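Local coordinates for protein polyketide synthase PksL (Bacillus subtilis, PDB 5E1V) that probably dehydrates beta-hydroxyacyl intermediates through its dehydratase domain, as part of a polyketide synthase of bacillaene biosynthesis, at residues Ala65-Cys77 with Gln86-Lys98. Sequence-based numbering, arbitrary orientation.
Sequences AEQDAVIVLNIQC and QITAKGIEKRDGK
V70, V72, N74 and Q76 each exchange two backbone hydrogen bonds with K94, I92, K90 and T88, respectively. The shortest runs from K94 N to V70 O, 2.8 Å. CA-H...O contacts add to this ladder, such as G91 CA to V72 O at 3.2 Å.

Apolar contacts lie on the face of I71, L73, I75 and C77. The CB of A89 touches both I75 CG1 and L73 CD1, each at 3.9 Å. I75 and I87 lie side by side and meet through their CG2 methyls. I71 CD1 packs on E93 CG at 3.6 Å. Strands 70-81 and 84-94 form an antiparallel beta hairpin in a dehydratase domain of the HotDog clan. Helix 34-44 covers I75, C77 and I87, consistent with the hot-dog fold. On the other face, the extended chain of K94 lays CE against V72 CG2, while N74 OD1 accepts a hydrogen bond from Q8 NE2 of strand 4-11.

Charged groups gather by the type II' turn E66-A69. R95 NH1 donates at 3.3 Å to the anti lone pair of E66 OE2, near the guanidinium plane, and also pairs with E93 OE2. Bends at chi2 (-142°) and chi3 (-72°) carry the guanidinium over A69 CB, 3.8 Å from its plane. Replacing R95 with an alanine would probably leave E66 and E93 without their shared positive partner and uncover A69. A water links E93 OE2 to E66 N.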
ATOM      1  N   ALA A  65      -5.230  -5.300  15.578  1.00 19.23           N
ATOM      2  CA  ALA A  65      -6.106  -6.291  16.244  1.00 18.81           C
ATOM      3  C   ALA A  65      -5.247  -7.160  17.108  1.00 20.69           C
ATOM      4  O   ALA A  65      -4.098  -7.463  16.772  1.00 20.21           O
ATOM      5  CB  ALA A  65      -6.843  -7.134  15.224  1.00 19.46           C
ATOM      6  N   GLU A  66      -5.758  -7.533  18.271  1.00 21.15           N
ATOM      7  CA  GLU A  66      -5.036  -8.588  18.969  1.00 24.37           C
ATOM      8  C   GLU A  66      -5.957  -9.731  19.385  1.00 18.88           C
ATOM      9  O   GLU A  66      -7.198  -9.586  19.509  1.00 18.47           O
ATOM     10  CB  GLU A  66      -4.270  -8.010  20.169  1.00 28.30           C
ATOM     11  CG  GLU A  66      -5.221  -7.537  21.237  1.00 31.51           C
ATOM     12  CD  GLU A  66      -4.544  -7.174  22.553  1.00 37.45           C
ATOM     13  OE1 GLU A  66      -3.317  -7.337  22.701  1.00 42.98           O
ATOM     14  OE2 GLU A  66      -5.275  -6.706  23.432  1.00 39.85           O
ATOM     15  N   GLN A  67      -5.316 -10.857  19.635  1.00 20.35           N
ATOM     16  CA  GLN A  67      -5.962 -12.040  20.129  1.00 21.97           C
ATOM     17  C   GLN A  67      -7.146 -12.321  19.195  1.00 18.92           C
ATOM     18  O   GLN A  67      -6.937 -12.361  17.958  1.00 17.04           O
ATOM     19  CB  GLN A  67      -6.373 -11.860  21.598  1.00 24.39           C
ATOM     20  CG  GLN A  67      -5.249 -11.624  22.596  1.00 26.17           C
ATOM     21  CD  GLN A  67      -5.855 -11.320  23.983  1.00 33.00           C
ATOM     22  OE1 GLN A  67      -6.848 -10.584  24.102  1.00 39.78           O
ATOM     23  NE2 GLN A  67      -5.314 -11.924  25.013  1.00 32.65           N
ATOM     24  N   ASP A  68      -8.334 -12.437  19.763  1.00 19.04           N
ATOM     25  CA  ASP A  68      -9.573 -12.719  19.035  1.00 19.73           C
ATOM     26  C   ASP A  68     -10.416 -11.489  18.769  1.00 19.51           C
ATOM     27  O   ASP A  68     -11.559 -11.631  18.372  1.00 18.05           O
ATOM     28  CB  ASP A  68     -10.468 -13.764  19.745  1.00 22.16           C
ATOM     29  CG  ASP A  68     -10.855 -13.383  21.182  1.00 24.29           C
ATOM     30  OD1 ASP A  68     -10.165 -12.621  21.803  1.00 22.57           O
ATOM     31  OD2 ASP A  68     -11.819 -13.936  21.724  1.00 27.23           O
ATOM     32  N   ALA A  69      -9.869 -10.287  18.990  1.00 19.18           N
ATOM     33  CA  ALA A  69     -10.661  -9.045  18.843  1.00 18.93           C
ATOM     34  C   ALA A  69     -10.966  -8.846  17.333  1.00 20.51           C
ATOM     35  O   ALA A  69     -10.181  -9.259  16.466  1.00 16.13           O
ATOM     36  CB  ALA A  69      -9.898  -7.848  19.388  1.00 20.43           C
ATOM     37  N   VAL A  70     -12.149  -8.332  17.026  1.00 21.22           N
ATOM     38  CA  VAL A  70     -12.538  -8.137  15.588  1.00 24.47           C
ATOM     39  C   VAL A  70     -12.777  -6.658  15.422  1.00 24.08           C
ATOM     40  O   VAL A  70     -13.422  -6.093  16.313  1.00 25.04           O
ATOM     41  CB  VAL A  70     -13.850  -8.860  15.231  1.00 27.08           C
ATOM     42  CG1 VAL A  70     -14.317  -8.487  13.820  1.00 32.41           C
ATOM     43  CG2 VAL A  70     -13.724 -10.366  15.330  1.00 27.20           C
ATOM     44  N   ILE A  71     -12.272  -6.021  14.357  1.00 21.51           N
ATOM     45  CA  ILE A  71     -12.616  -4.656  14.082  1.00 22.93           C
ATOM     46  C   ILE A  71     -13.639  -4.680  12.914  1.00 22.28           C
ATOM     47  O   ILE A  71     -13.365  -5.130  11.800  1.00 18.54           O
ATOM     48  CB  ILE A  71     -11.403  -3.724  13.772  1.00 25.46           C
ATOM     49  CG1 ILE A  71     -10.618  -3.284  15.034  1.00 30.69           C
ATOM     50  CG2 ILE A  71     -11.894  -2.432  13.069  1.00 22.68           C
ATOM     51  CD1 ILE A  71     -10.290  -4.340  16.042  1.00 36.90           C
ATOM     52  N   VAL A  72     -14.829  -4.175  13.193  1.00 21.12           N
ATOM     53  CA  VAL A  72     -15.859  -4.132  12.191  1.00 20.72           C
ATOM     54  C   VAL A  72     -15.747  -2.759  11.553  1.00 20.97           C
ATOM     55  O   VAL A  72     -16.065  -1.759  12.197  1.00 21.13           O
ATOM     56  CB  VAL A  72     -17.213  -4.364  12.809  1.00 26.09           C
ATOM     57  CG1 VAL A  72     -18.276  -4.264  11.726  1.00 24.06           C
ATOM     58  CG2 VAL A  72     -17.230  -5.745  13.516  1.00 28.43           C
ATOM     59  N   LEU A  73     -15.228  -2.717  10.327  1.00 19.07           N
ATOM     60  CA  LEU A  73     -14.881  -1.486   9.638  1.00 17.23           C
ATOM     61  C   LEU A  73     -15.963  -1.138   8.615  1.00 15.89           C
ATOM     62  O   LEU A  73     -16.197  -1.870   7.657  1.00 16.16           O
ATOM     63  CB  LEU A  73     -13.477  -1.587   8.987  1.00 16.85           C
ATOM     64  CG  LEU A  73     -12.810  -0.303   8.407  1.00 17.01           C
ATOM     65  CD1 LEU A  73     -12.421   0.673   9.491  1.00 17.54           C
ATOM     66  CD2 LEU A  73     -11.542  -0.571   7.573  1.00 17.64           C
ATOM     67  N   ASN A  74     -16.603  -0.006   8.843  1.00 16.56           N
ATOM     68  CA  ASN A  74     -17.657   0.482   8.000  1.00 17.58           C
ATOM     69  C   ASN A  74     -17.036   1.472   7.065  1.00 18.33           C
ATOM     70  O   ASN A  74     -16.429   2.459   7.540  1.00 16.74           O
ATOM     71  CB  ASN A  74     -18.712   1.107   8.902  1.00 24.96           C
ATOM     72  CG  ASN A  74     -19.797   0.130   9.255  1.00 30.01           C
ATOM     73  OD1 ASN A  74     -19.760  -1.034   8.864  1.00 31.98           O
ATOM     74  ND2 ASN A  74     -20.815   0.618   9.944  1.00 41.64           N
ATOM     75  N   ILE A  75     -17.067   1.170   5.751  1.00 18.71           N
ATOM     76  CA  ILE A  75     -16.562   2.098   4.721  1.00 18.05           C
ATOM     77  C   ILE A  75     -17.764   2.726   4.014  1.00 20.58           C
ATOM     78  O   ILE A  75     -18.559   2.008   3.427  1.00 21.15           O
ATOM     79  CB  ILE A  75     -15.573   1.439   3.764  1.00 20.90           C
ATOM     80  CG1 ILE A  75     -14.431   0.848   4.578  1.00 20.60           C
ATOM     81  CG2 ILE A  75     -14.938   2.413   2.790  1.00 19.63           C
ATOM     82  CD1 ILE A  75     -13.762  -0.251   3.862  1.00 21.89           C
ATOM     83  N   GLN A  76     -17.924   4.048   4.145  1.00 21.15           N
ATOM     84  CA  GLN A  76     -18.990   4.756   3.389  1.00 22.46           C
ATOM     85  C   GLN A  76     -18.355   5.686   2.333  1.00 22.60           C
ATOM     86  O   GLN A  76     -17.407   6.455   2.656  1.00 24.29           O
ATOM     87  CB  GLN A  76     -19.826   5.573   4.318  1.00 27.04           C
ATOM     88  CG  GLN A  76     -20.413   4.777   5.454  1.00 36.09           C
ATOM     89  CD  GLN A  76     -21.552   5.515   6.134  1.00 43.29           C
ATOM     90  OE1 GLN A  76     -22.164   6.425   5.555  1.00 49.24           O
ATOM     91  NE2 GLN A  76     -21.841   5.128   7.353  1.00 47.38           N
ATOM     92  N   CYS A  77     -18.888   5.609   1.107  1.00 21.40           N
ATOM     93  CA  CYS A  77     -18.461   6.410  -0.031  1.00 22.59           C
ATOM     94  C   CYS A  77     -19.731   7.192  -0.405  1.00 22.40           C
ATOM     95  O   CYS A  77     -20.782   6.605  -0.653  1.00 25.07           O
ATOM     96  CB  CYS A  77     -17.996   5.547  -1.176  1.00 23.68           C
ATOM     97  SG  CYS A  77     -17.000   4.157  -0.555  1.00 23.27           S
ATOM     98  N   GLN A  86     -16.609  11.069  -1.247  1.00 19.54           N
ATOM     99  CA  GLN A  86     -15.823  11.223  -0.021  1.00 21.89           C
ATOM    100  C   GLN A  86     -15.981   9.840   0.608  1.00 18.65           C
ATOM    101  O   GLN A  86     -17.058   9.320   0.713  1.00 20.11           O
ATOM    102  CB  GLN A  86     -16.365  12.306   0.922  1.00 25.38           C
ATOM    103  CG  GLN A  86     -15.323  13.091   1.866  1.00 33.71           C
ATOM    104  CD  GLN A  86     -13.957  12.458   2.436  1.00 40.53           C
ATOM    105  OE1 GLN A  86     -13.933  11.506   3.228  1.00 30.34           O
ATOM    106  NE2 GLN A  86     -12.799  13.136   2.108  1.00 39.32           N
ATOM    107  N   ILE A  87     -14.868   9.315   1.034  1.00 17.88           N
ATOM    108  CA  ILE A  87     -14.790   7.996   1.676  1.00 16.71           C
ATOM    109  C   ILE A  87     -14.394   8.187   3.137  1.00 14.65           C
ATOM    110  O   ILE A  87     -13.483   8.913   3.460  1.00 14.25           O
ATOM    111  CB  ILE A  87     -13.684   7.168   0.954  1.00 16.44           C
ATOM    112  CG1 ILE A  87     -13.978   6.966  -0.532  1.00 19.51           C
ATOM    113  CG2 ILE A  87     -13.533   5.780   1.586  1.00 17.22           C
ATOM    114  CD1 ILE A  87     -12.708   6.727  -1.295  1.00 18.29           C
ATOM    115  N   THR A  88     -15.060   7.494   4.036  1.00 15.60           N
ATOM    116  CA  THR A  88     -14.627   7.490   5.438  1.00 15.05           C
ATOM    117  C   THR A  88     -14.656   6.019   5.961  1.00 15.46           C
ATOM    118  O   THR A  88     -15.535   5.221   5.567  1.00 18.32           O
ATOM    119  CB  THR A  88     -15.639   8.322   6.262  1.00 18.17           C
ATOM    120  OG1 THR A  88     -16.884   7.620   6.119  1.00 24.21           O
ATOM    121  CG2 THR A  88     -15.828   9.699   5.726  1.00 17.60           C
ATOM    122  N   ALA A  89     -13.659   5.613   6.756  1.00 13.28           N
ATOM    123  CA  ALA A  89     -13.682   4.274   7.244  1.00 15.71           C
ATOM    124  C   ALA A  89     -13.587   4.379   8.771  1.00 17.87           C
ATOM    125  O   ALA A  89     -12.634   4.875   9.307  1.00 18.02           O
ATOM    126  CB  ALA A  89     -12.561   3.471   6.710  1.00 15.33           C
ATOM    127  N   LYS A  90     -14.627   3.943   9.420  1.00 19.50           N
ATOM    128  CA  LYS A  90     -14.673   4.033  10.869  1.00 20.11           C
ATOM    129  C   LYS A  90     -15.018   2.641  11.401  1.00 17.23           C
ATOM    130  O   LYS A  90     -15.845   1.935  10.841  1.00 17.42           O
ATOM    131  CB  LYS A  90     -15.707   5.076  11.286  1.00 25.44           C
ATOM    132  CG  LYS A  90     -16.953   5.042  10.466  1.00 30.09           C
ATOM    133  CD  LYS A  90     -17.912   6.179  10.851  1.00 33.53           C
ATOM    134  CE  LYS A  90     -17.597   7.470  10.146  1.00 36.41           C
ATOM    135  NZ  LYS A  90     -18.665   7.758   9.160  1.00 41.21           N
ATOM    136  N   GLY A  91     -14.380   2.263  12.494  1.00 20.24           N
ATOM    137  CA  GLY A  91     -14.526   0.964  12.991  1.00 19.16           C
ATOM    138  C   GLY A  91     -14.814   0.873  14.503  1.00 21.23           C
ATOM    139  O   GLY A  91     -14.462   1.734  15.301  1.00 20.99           O
ATOM    140  N   ILE A  92     -15.446  -0.211  14.833  1.00 18.92           N
ATOM    141  CA  ILE A  92     -15.742  -0.600  16.216  1.00 23.95           C
ATOM    142  C   ILE A  92     -15.107  -1.947  16.542  1.00 24.48           C
ATOM    143  O   ILE A  92     -15.306  -2.903  15.820  1.00 23.72           O
ATOM    144  CB  ILE A  92     -17.280  -0.780  16.342  1.00 26.75           C
ATOM    145  CG1 ILE A  92     -17.972   0.529  15.935  1.00 30.46           C
ATOM    146  CG2 ILE A  92     -17.613  -1.245  17.748  1.00 29.61           C
ATOM    147  CD1 ILE A  92     -19.495   0.504  15.753  1.00 31.18           C
ATOM    148  N   GLU A  93     -14.413  -2.040  17.660  1.00 29.03           N
ATOM    149  CA  GLU A  93     -13.833  -3.286  18.087  1.00 29.40           C
ATOM    150  C   GLU A  93     -14.776  -4.178  18.922  1.00 30.17           C
ATOM    151  O   GLU A  93     -15.292  -3.746  19.930  1.00 28.26           O
ATOM    152  CB  GLU A  93     -12.568  -3.001  18.888  1.00 32.11           C
ATOM    153  CG  GLU A  93     -11.868  -4.313  19.306  1.00 33.86           C
ATOM    154  CD  GLU A  93     -11.240  -4.292  20.682  1.00 39.99           C
ATOM    155  OE1 GLU A  93     -11.985  -4.288  21.672  1.00 46.24           O
ATOM    156  OE2 GLU A  93     -10.002  -4.373  20.790  1.00 47.72           O
ATOM    157  N   LYS A  94     -14.963  -5.423  18.495  1.00 32.46           N
ATOM    158  CA  LYS A  94     -15.871  -6.362  19.128  1.00 36.19           C
ATOM    159  C   LYS A  94     -15.025  -7.440  19.736  1.00 36.61           C
ATOM    160  O   LYS A  94     -14.095  -7.978  19.129  1.00 30.58           O
ATOM    161  CB  LYS A  94     -16.887  -6.935  18.149  1.00 39.30           C
ATOM    162  CG  LYS A  94     -18.009  -5.963  17.810  1.00 41.87           C
ATOM    163  CD  LYS A  94     -19.082  -6.590  16.917  1.00 42.24           C
ATOM    164  CE  LYS A  94     -19.901  -5.508  16.216  1.00 43.44           C
ATOM    165  NZ  LYS A  94     -20.952  -6.085  15.332  1.00 44.16           N
ATOM    166  N   ARG A  95     -15.306  -7.734  20.986  1.00 38.93           N
ATOM    167  CA  ARG A  95     -14.552  -8.764  21.625  1.00 39.52           C
ATOM    168  C   ARG A  95     -15.366  -9.308  22.768  1.00 43.57           C
ATOM    169  O   ARG A  95     -16.536  -8.948  22.978  1.00 46.02           O
ATOM    170  CB  ARG A  95     -13.243  -8.196  22.140  1.00 42.38           C
ATOM    171  CG  ARG A  95     -12.082  -9.184  22.143  1.00 44.79           C
ATOM    172  CD  ARG A  95     -11.216  -8.979  23.364  1.00 46.91           C
ATOM    173  NE  ARG A  95     -10.451  -7.740  23.239  1.00 51.82           N
ATOM    174  CZ  ARG A  95      -9.121  -7.658  23.113  1.00 50.62           C
ATOM    175  NH1 ARG A  95      -8.522  -6.461  23.001  1.00 51.50           N
ATOM    176  NH2 ARG A  95      -8.390  -8.748  23.099  1.00 47.99           N
ATOM    177  N   ASP A  96     -14.711 -10.190  23.490  1.00 41.61           N
ATOM    178  CA  ASP A  96     -15.178 -10.739  24.753  1.00 45.02           C
ATOM    179  C   ASP A  96     -13.945 -11.561  25.201  1.00 44.62           C
ATOM    180  O   ASP A  96     -13.722 -12.604  24.591  1.00 43.13           O
ATOM    181  CB  ASP A  96     -16.389 -11.639  24.506  1.00 46.14           C
ATOM    182  CG  ASP A  96     -17.734 -10.853  24.438  1.00 47.38           C
ATOM    183  OD1 ASP A  96     -18.462 -11.030  23.442  1.00 45.40           O
ATOM    184  OD2 ASP A  96     -18.056 -10.029  25.322  1.00 56.28           O
ATOM    185  N   GLY A  97     -13.060 -11.091  26.098  1.00 51.50           N
ATOM    186  CA  GLY A  97     -12.931  -9.707  26.623  1.00 57.78           C
ATOM    187  C   GLY A  97     -14.149  -8.833  26.937  1.00 60.66           C
ATOM    188  O   GLY A  97     -15.151  -9.314  27.465  1.00 61.32           O
ATOM    189  N   LYS A  98     -14.035  -7.529  26.642  1.00 66.61           N
ATOM    190  CA  LYS A  98     -15.113  -6.545  26.884  1.00 62.88           C
ATOM    191  C   LYS A  98     -15.766  -6.212  25.555  1.00 62.41           C
ATOM    192  O   LYS A  98     -15.052  -5.985  24.573  1.00 66.45           O
ATOM    193  CB  LYS A  98     -14.557  -5.266  27.519  1.00 64.81           C
TER
HETATM  194  O   HOH W   1      -7.797  -5.177  18.887  1.00 34.07           O